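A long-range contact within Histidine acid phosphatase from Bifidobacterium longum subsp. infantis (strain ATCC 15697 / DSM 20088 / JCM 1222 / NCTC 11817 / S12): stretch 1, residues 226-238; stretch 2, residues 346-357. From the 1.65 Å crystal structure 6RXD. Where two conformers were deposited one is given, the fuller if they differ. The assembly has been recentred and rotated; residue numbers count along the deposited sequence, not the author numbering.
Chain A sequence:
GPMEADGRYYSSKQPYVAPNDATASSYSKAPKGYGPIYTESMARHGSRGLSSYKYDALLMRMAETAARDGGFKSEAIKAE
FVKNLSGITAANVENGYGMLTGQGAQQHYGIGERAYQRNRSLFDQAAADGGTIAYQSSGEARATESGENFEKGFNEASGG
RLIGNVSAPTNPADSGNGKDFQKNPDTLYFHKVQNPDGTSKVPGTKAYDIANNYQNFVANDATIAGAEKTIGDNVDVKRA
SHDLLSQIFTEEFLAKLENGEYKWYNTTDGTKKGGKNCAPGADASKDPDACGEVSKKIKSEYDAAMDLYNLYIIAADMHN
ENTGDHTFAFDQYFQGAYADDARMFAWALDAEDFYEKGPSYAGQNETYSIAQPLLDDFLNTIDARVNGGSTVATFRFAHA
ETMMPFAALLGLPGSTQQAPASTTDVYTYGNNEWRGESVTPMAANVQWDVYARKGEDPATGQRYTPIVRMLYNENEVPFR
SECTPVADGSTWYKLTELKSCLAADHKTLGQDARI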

ATOM      1  N   GLY A 226     -24.420  -0.936   4.434  1.00 17.78           N
ATOM      2  CA  GLY A 226     -25.139  -2.176   4.687  1.00 15.84           C
ATOM      3  C   GLY A 226     -24.254  -3.402   4.540  1.00 16.08           C
ATOM      4  O   GLY A 226     -24.350  -4.332   5.336  1.00 18.16           O
ATOM      5  N   ALA A 227     -23.407  -3.410   3.512  1.00 16.12           N
ATOM      6  CA  ALA A 227     -22.516  -4.538   3.277  1.00 13.53           C
ATOM      7  C   ALA A 227     -21.536  -4.674   4.432  1.00 14.68           C
ATOM      8  O   ALA A 227     -21.216  -5.788   4.870  1.00 19.16           O
ATOM      9  CB  ALA A 227     -21.767  -4.373   1.953  1.00 18.04           C
ATOM     10  N   GLU A 228     -21.037  -3.537   4.909  1.00 19.26           N
ATOM     11  CA  GLU A 228     -20.086  -3.549   6.011  1.00 16.88           C
ATOM     12  C   GLU A 228     -20.730  -4.014   7.313  1.00 19.31           C
ATOM     13  O   GLU A 228     -20.079  -4.686   8.112  1.00 18.47           O
ATOM     14  CB  GLU A 228     -19.396  -2.183   6.163  1.00 19.48           C
ATOM     15  CG  GLU A 228     -18.378  -1.942   5.063  1.00 19.01           C
ATOM     16  CD  GLU A 228     -17.599  -0.650   5.204  1.00 26.67           C
ATOM     17  OE1 GLU A 228     -17.946   0.175   6.076  1.00 28.29           O
ATOM     18  OE2 GLU A 228     -16.627  -0.462   4.426  1.00 25.06           O
ATOM     19  N   LYS A 229     -21.996  -3.660   7.532  1.00 19.14           N
ATOM     20  CA  LYS A 229     -22.728  -4.194   8.681  1.00 17.69           C
ATOM     21  C   LYS A 229     -22.852  -5.713   8.593  1.00 18.62           C
ATOM     22  O   LYS A 229     -22.603  -6.425   9.569  1.00 23.16           O
ATOM     23  CB  LYS A 229     -24.116  -3.558   8.812  1.00 21.55           C
ATOM     24  CG  LYS A 229     -24.977  -4.259   9.871  1.00 28.11           C
ATOM     25  CD  LYS A 229     -26.340  -3.625  10.056  1.00 33.25           C
ATOM     26  CE  LYS A 229     -27.097  -4.328  11.182  1.00 39.05           C
ATOM     27  NZ  LYS A 229     -26.246  -4.490  12.401  1.00 42.89           N
ATOM     28  N   THR A 230     -23.227  -6.206   7.415  1.00 16.52           N
ATOM     29  CA  THR A 230     -23.345  -7.642   7.194  1.00 17.26           C
ATOM     30  C   THR A 230     -22.021  -8.335   7.520  1.00 17.11           C
ATOM     31  O   THR A 230     -21.985  -9.366   8.195  1.00 19.62           O
ATOM     32  CB  THR A 230     -23.759  -7.942   5.740  1.00 20.08           C
ATOM     33  OG1 THR A 230     -25.102  -7.478   5.532  1.00 22.96           O
ATOM     34  CG2 THR A 230     -23.694  -9.439   5.454  1.00 22.08           C
ATOM     35  N   ILE A 231     -20.929  -7.748   7.052  1.00 13.84           N
ATOM     36  CA  ILE A 231     -19.619  -8.339   7.277  1.00 14.88           C
ATOM     37  C   ILE A 231     -19.219  -8.228   8.745  1.00 17.47           C
ATOM     38  O   ILE A 231     -18.672  -9.170   9.322  1.00 17.43           O
ATOM     39  CB  ILE A 231     -18.587  -7.727   6.308  1.00 18.26           C
ATOM     40  CG1 ILE A 231     -18.850  -8.303   4.910  1.00 21.45           C
ATOM     41  CG2 ILE A 231     -17.156  -8.018   6.756  1.00 22.93           C
ATOM     42  CD1 ILE A 231     -18.036  -7.703   3.803  1.00 22.42           C
ATOM     43  N   GLY A 232     -19.524  -7.089   9.359  1.00 18.45           N
ATOM     44  CA  GLY A 232     -19.207  -6.884  10.763  1.00 18.29           C
ATOM     45  C   GLY A 232     -19.951  -7.828  11.687  1.00 23.45           C
ATOM     46  O   GLY A 232     -19.488  -8.130  12.789  1.00 25.49           O
ATOM     47  N   ASP A 233     -21.116  -8.292  11.249  1.00 20.01           N
ATOM     48  CA  ASP A 233     -21.916  -9.194  12.067  1.00 21.99           C
ATOM     49  C   ASP A 233     -21.639 -10.662  11.758  1.00 21.78           C
ATOM     50  O   ASP A 233     -22.303 -11.548  12.297  1.00 24.07           O
ATOM     51  CB  ASP A 233     -23.407  -8.904  11.876  1.00 27.19           C
ATOM     52  CG  ASP A 233     -23.817  -7.557  12.443  1.00 31.19           C
ATOM     53  OD1 ASP A 233     -23.104  -7.032  13.321  1.00 32.63           O
ATOM     54  OD2 ASP A 233     -24.863  -7.029  12.015  1.00 42.23           O
ATOM     55  N   ASN A 234     -20.660 -10.921  10.898  1.00 20.38           N
ATOM     56  CA  ASN A 234     -20.376 -12.292  10.475  1.00 17.91           C
ATOM     57  C   ASN A 234     -20.112 -13.225  11.654  1.00 19.20           C
ATOM     58  O   ASN A 234     -19.195 -12.992  12.444  1.00 18.45           O
ATOM     59  CB  ASN A 234     -19.184 -12.320   9.518  1.00 17.35           C
ATOM     60  CG  ASN A 234     -18.944 -13.692   8.953  1.00 20.04           C
ATOM     61  OD1 ASN A 234     -18.243 -14.498   9.555  1.00 20.77           O
ATOM     62  ND2 ASN A 234     -19.557 -13.987   7.807  1.00 21.46           N
ATOM     63  N   VAL A 235     -20.915 -14.277  11.774  1.00 19.96           N
ATOM     64  CA  VAL A 235     -20.827 -15.172  12.928  1.00 21.34           C
ATOM     65  C   VAL A 235     -19.532 -15.981  12.924  1.00 19.84           C
ATOM     66  O   VAL A 235     -18.964 -16.278  13.983  1.00 23.04           O
ATOM     67  CB  VAL A 235     -22.055 -16.113  12.991  1.00 25.95           C
ATOM     68  CG1 VAL A 235     -21.909 -17.127  14.109  1.00 32.27           C
ATOM     69  CG2 VAL A 235     -23.325 -15.301  13.175  1.00 28.96           C
ATOM     70  N   ASP A 236     -19.058 -16.347  11.737  1.00 21.25           N
ATOM     71  CA  ASP A 236     -17.829 -17.126  11.636  1.00 19.83           C
ATOM     72  C   ASP A 236     -16.579 -16.336  12.055  1.00 18.69           C
ATOM     73  O   ASP A 236     -15.631 -16.915  12.605  1.00 19.88           O
ATOM     74  CB  ASP A 236     -17.662 -17.724  10.237  1.00 24.42           C
ATOM     75  CG  ASP A 236     -18.666 -18.832   9.955  1.00 35.08           C
ATOM     76  OD1 ASP A 236     -18.871 -19.163   8.770  1.00 34.43           O
ATOM     77  OD2 ASP A 236     -19.253 -19.366  10.922  1.00 41.36           O
ATOM     78  N   VAL A 237     -16.579 -15.026  11.824  1.00 19.03           N
ATOM     79  CA  VAL A 237     -15.483 -14.194  12.326  1.00 16.42           C
ATOM     80  C   VAL A 237     -15.521 -14.162  13.856  1.00 15.74           C
ATOM     81  O   VAL A 237     -14.475 -14.221  14.516  1.00 14.05           O
ATOM     82  CB  VAL A 237     -15.489 -12.767  11.730  1.00 21.93           C
ATOM     83  CG1 VAL A 237     -14.444 -11.895  12.420  1.00 16.98           C
ATOM     84  CG2 VAL A 237     -15.211 -12.812  10.227  1.00 19.91           C
ATOM     85  N   LYS A 238     -16.725 -14.099  14.422  1.00 16.32           N
ATOM     86  CA  LYS A 238     -16.862 -14.123  15.878  1.00 16.95           C
ATOM     87  C   LYS A 238     -16.398 -15.463  16.438  1.00 17.38           C
ATOM     88  O   LYS A 238     -15.748 -15.527  17.487  1.00 15.44           O
ATOM     89  CB  LYS A 238     -18.296 -13.790  16.294  1.00 24.35           C
ATOM     90  CG  LYS A 238     -18.641 -12.328  16.010  1.00 27.38           C
ATOM     91  CD  LYS A 238     -20.075 -11.977  16.351  1.00 35.64           C
ATOM     92  CE  LYS A 238     -20.362 -10.528  15.970  1.00 41.97           C
ATOM     93  NZ  LYS A 238     -19.291  -9.618  16.473  1.00 49.71           N
TER
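Stretch 2 (346-357) AWALDAEDFYEK

Stretch 2 is a helix that packs antiparallel against the first helix of stretch 1, residues 226-232, through a small apolar seam bordered at one end by a cluster of glutamates. Residues 346-357 continue a helix that begins earlier in the chain. From Ala346 to Tyr355 the backbone angles are regularly helical, with bonds such as Ala351 N to Trp347 O at 2.8 Å and Tyr355 N to Ala351 O at 3.0 Å. The axis of this helix runs at 179° to that of helix 226-232, and the two come within 10.5 Å. The chains therefore pass in opposite directions with almost no tilt. The register reflects this: Glu228 CA lies 7.0 Å from Glu352 CA, and Ile231 CA lies 7.0 Å from Ala348 CA.

Trp347, Ala351 and Tyr355 point their CA-to-CB bonds toward stretch 1. They are spaced four residues apart, so they line one side of the helix. Ile231 reaches all three. Its CG1 is 3.5 Å from Trp347 CZ2, and its CD1 is 3.5 Å from Ala351 CB and 3.9 Å from Tyr355 CE2. Ile231 CG2 also lies over one face of the indole, 4.1 Å from the centroid of the six-membered ring of Trp347, in a CH-pi contact.

The Trp347 ring extends beyond helix 226-232 to the turn and the next helix. Val237 CG2 meets the ring edge, 3.7 Å from Trp347 CZ3. Asn234 CG is 3.8 Å from the same atom, Trp347 CZ3. Asn234 also caps the helix that follows it: its OD1 accepts from Val237 N at 2.9 Å. Trp347 NE1 is hydrogen-bonded elsewhere in the structure.

At the other end of the seam, Ala227 CB sits over the face of the Tyr355 ring, 3.6 Å from Tyr355 CZ and 3.9 Å from the ring centroid. Ile231 CD1 approaches the edge of that ring.

Beside Tyr355 the contact becomes acidic. Glu228, Glu352 and Glu356 all start sideways, but their ends come nearer to the opposing stretch. Glu228 OE1 is 3.4 Å from Glu352 OE1, a pair of acceptors with like charge. Glu228 OE2 lies only 2.6 Å from Glu356 OE2. Two carboxylate oxygens this close suggest that an acid group is protonated, though the coordinates do not settle it.

No clear hydrogen bond joins the stretches. Together they bury 490 Å², counting both sides.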

ATOM      1  N   ALA A 346      -8.224 -11.564   7.845  1.00 11.48           N
ATOM      2  CA  ALA A 346      -7.782 -10.931   6.608  1.00 11.46           C
ATOM      3  C   ALA A 346      -8.964 -10.551   5.732  1.00 13.57           C
ATOM      4  O   ALA A 346      -8.956  -9.499   5.103  1.00 13.43           O
ATOM      5  CB  ALA A 346      -6.830 -11.850   5.835  1.00 14.97           C
ATOM      6  N   TRP A 347      -9.970 -11.416   5.667  1.00 10.56           N
ATOM      7  CA  TRP A 347     -11.151 -11.074   4.877  1.00 11.46           C
ATOM      8  C   TRP A 347     -11.855  -9.879   5.476  1.00 14.00           C
ATOM      9  O   TRP A 347     -12.269  -8.981   4.753  1.00 13.70           O
ATOM     10  CB  TRP A 347     -12.115 -12.251   4.791  1.00 10.99           C
ATOM     11  CG  TRP A 347     -13.460 -11.857   4.285  1.00 11.36           C
ATOM     12  CD1 TRP A 347     -13.786 -11.469   3.006  1.00 12.77           C
ATOM     13  CD2 TRP A 347     -14.681 -11.838   5.032  1.00 13.28           C
ATOM     14  NE1 TRP A 347     -15.136 -11.192   2.930  1.00 13.22           N
ATOM     15  CE2 TRP A 347     -15.705 -11.413   4.159  1.00 15.89           C
ATOM     16  CE3 TRP A 347     -15.003 -12.115   6.363  1.00 18.73           C
ATOM     17  CZ2 TRP A 347     -17.036 -11.281   4.571  1.00 17.88           C
ATOM     18  CZ3 TRP A 347     -16.329 -11.975   6.775  1.00 22.69           C
ATOM     19  CH2 TRP A 347     -17.325 -11.564   5.881  1.00 22.09           C
ATOM     20  N   ALA A 348     -12.006  -9.870   6.798  1.00 12.26           N
ATOM     21  CA  ALA A 348     -12.648  -8.741   7.465  1.00 14.53           C
ATOM     22  C   ALA A 348     -11.925  -7.422   7.132  1.00 13.74           C
ATOM     23  O   ALA A 348     -12.575  -6.413   6.845  1.00 17.49           O
ATOM     24  CB  ALA A 348     -12.698  -8.974   8.972  1.00 13.86           C
ATOM     25  N   LEU A 349     -10.595  -7.425   7.153  1.00 12.40           N
ATOM     26  CA  LEU A 349      -9.851  -6.207   6.809  1.00 14.00           C
ATOM     27  C   LEU A 349      -9.945  -5.872   5.318  1.00 14.26           C
ATOM     28  O   LEU A 349     -10.151  -4.704   4.938  1.00 13.09           O
ATOM     29  CB  LEU A 349      -8.383  -6.312   7.219  1.00 15.03           C
ATOM     30  CG  LEU A 349      -8.127  -6.328   8.726  1.00 20.16           C
ATOM     31  CD1 LEU A 349      -6.633  -6.137   9.008  1.00 18.82           C
ATOM     32  CD2 LEU A 349      -8.945  -5.243   9.401  1.00 23.22           C
ATOM     33  N   ASP A 350      -9.782  -6.889   4.478  1.00  9.86           N
ATOM     34  CA  ASP A 350      -9.806  -6.677   3.040  1.00  9.69           C
ATOM     35  C   ASP A 350     -11.161  -6.147   2.615  1.00 12.67           C
ATOM     36  O   ASP A 350     -11.239  -5.314   1.733  1.00 13.67           O
ATOM     37  CB  ASP A 350      -9.537  -7.979   2.288  1.00 10.67           C
ATOM     38  CG  ASP A 350      -8.057  -8.295   2.147  1.00 11.18           C
ATOM     39  OD1 ASP A 350      -7.207  -7.436   2.478  1.00 13.23           O
ATOM     40  OD2 ASP A 350      -7.746  -9.411   1.669  1.00 12.38           O
ATOM     41  N   ALA A 351     -12.231  -6.647   3.229  1.00 10.17           N
ATOM     42  CA  ALA A 351     -13.570  -6.199   2.846  1.00 12.15           C
ATOM     43  C   ALA A 351     -13.769  -4.692   3.001  1.00 13.47           C
ATOM     44  O   ALA A 351     -14.404  -4.039   2.162  1.00 12.35           O
ATOM     45  CB  ALA A 351     -14.625  -6.951   3.641  1.00 12.41           C
ATOM     46  N   GLU A 352     -13.245  -4.130   4.076  1.00 12.00           N
ATOM     47  CA  GLU A 352     -13.391  -2.700   4.308  0.55 14.80           C
ATOM     48  C   GLU A 352     -12.656  -1.909   3.233  1.00 14.20           C
ATOM     49  O   GLU A 352     -13.181  -0.933   2.697  1.00 15.38           O
ATOM     50  CB  GLU A 352     -12.846  -2.324   5.685  0.55 19.78           C
ATOM     51  CG  GLU A 352     -13.311  -0.979   6.178  0.55 23.90           C
ATOM     52  CD  GLU A 352     -13.981  -1.073   7.530  0.55 40.65           C
ATOM     53  OE1 GLU A 352     -15.229  -1.157   7.578  0.55 47.48           O
ATOM     54  OE2 GLU A 352     -13.258  -1.072   8.547  0.55 42.89           O
ATOM     55  N   ASP A 353     -11.440  -2.335   2.922  1.00 11.57           N
ATOM     56  CA  ASP A 353     -10.665  -1.655   1.879  1.00 10.66           C
ATOM     57  C   ASP A 353     -11.327  -1.826   0.517  1.00  9.65           C
ATOM     58  O   ASP A 353     -11.419  -0.881  -0.265  1.00 12.38           O
ATOM     59  CB  ASP A 353      -9.239  -2.197   1.831  1.00 11.26           C
ATOM     60  CG  ASP A 353      -8.398  -1.745   3.007  1.00 21.95           C
ATOM     61  OD1 ASP A 353      -8.666  -0.662   3.574  1.00 23.29           O
ATOM     62  OD2 ASP A 353      -7.457  -2.485   3.355  1.00 20.34           O
ATOM     63  N   PHE A 354     -11.780  -3.046   0.235  1.00  9.72           N
ATOM     64  CA  PHE A 354     -12.418  -3.344  -1.036  1.00 10.94           C
ATOM     65  C   PHE A 354     -13.612  -2.431  -1.293  1.00 11.28           C
ATOM     66  O   PHE A 354     -13.753  -1.877  -2.387  1.00 11.72           O
ATOM     67  CB  PHE A 354     -12.863  -4.820  -1.087  1.00 12.83           C
ATOM     68  CG  PHE A 354     -13.651  -5.159  -2.311  1.00  9.73           C
ATOM     69  CD1 PHE A 354     -13.006  -5.550  -3.479  1.00 11.07           C
ATOM     70  CD2 PHE A 354     -15.040  -5.055  -2.302  1.00  9.09           C
ATOM     71  CE1 PHE A 354     -13.728  -5.834  -4.625  1.00 10.63           C
ATOM     72  CE2 PHE A 354     -15.778  -5.343  -3.450  1.00 12.92           C
ATOM     73  CZ  PHE A 354     -15.120  -5.729  -4.611  1.00 12.43           C
ATOM     74  N   TYR A 355     -14.479  -2.293  -0.293  1.00 10.71           N
ATOM     75  CA  TYR A 355     -15.703  -1.509  -0.452  1.00  9.87           C
ATOM     76  C   TYR A 355     -15.494   0.001  -0.477  1.00  9.77           C
ATOM     77  O   TYR A 355     -16.246   0.716  -1.146  1.00 13.86           O
ATOM     78  CB  TYR A 355     -16.726  -1.865   0.642  1.00 13.81           C
ATOM     79  CG  TYR A 355     -17.585  -3.065   0.299  1.00 11.01           C
ATOM     80  CD1 TYR A 355     -18.486  -3.012  -0.760  1.00 13.05           C
ATOM     81  CD2 TYR A 355     -17.498  -4.239   1.033  1.00 12.03           C
ATOM     82  CE1 TYR A 355     -19.276  -4.109  -1.076  1.00 14.87           C
ATOM     83  CE2 TYR A 355     -18.280  -5.332   0.729  1.00 11.63           C
ATOM     84  CZ  TYR A 355     -19.159  -5.265  -0.332  1.00 11.24           C
ATOM     85  OH  TYR A 355     -19.945  -6.345  -0.632  1.00 12.81           O
ATOM     86  N   GLU A 356     -14.496   0.484   0.257  1.00 11.73           N
ATOM     87  CA  GLU A 356     -14.312   1.921   0.416  1.00 12.66           C
ATOM     88  C   GLU A 356     -13.303   2.498  -0.568  1.00 12.53           C
ATOM     89  O   GLU A 356     -13.370   3.673  -0.920  1.00 16.68           O
ATOM     90  CB  GLU A 356     -13.875   2.239   1.852  1.00 17.71           C
ATOM     91  CG  GLU A 356     -14.911   1.889   2.904  1.00 20.21           C
ATOM     92  CD  GLU A 356     -14.385   2.033   4.321  1.00 33.70           C
ATOM     93  OE1 GLU A 356     -13.365   2.729   4.528  1.00 32.77           O
ATOM     94  OE2 GLU A 356     -14.992   1.443   5.236  1.00 33.32           O
ATOM     95  N   LYS A 357     -12.364   1.661  -1.015  1.00 12.00           N
ATOM     96  CA  LYS A 357     -11.218   2.135  -1.792  0.97 10.48           C
ATOM     97  C   LYS A 357     -10.933   1.356  -3.077  1.00 11.75           C
ATOM     98  O   LYS A 357     -10.159   1.815  -3.920  1.00 12.99           O
ATOM     99  CB  LYS A 357      -9.968   2.117  -0.895  0.93 10.83           C
ATOM    100  CG  LYS A 357     -10.144   2.981   0.360  0.93 17.15           C
ATOM    101  CD  LYS A 357      -9.078   2.750   1.426  0.84 19.45           C
ATOM    102  CE  LYS A 357      -9.344   3.621   2.655  1.00 25.84           C
ATOM    103  NZ  LYS A 357      -8.298   3.454   3.715  0.78 33.11           N
TER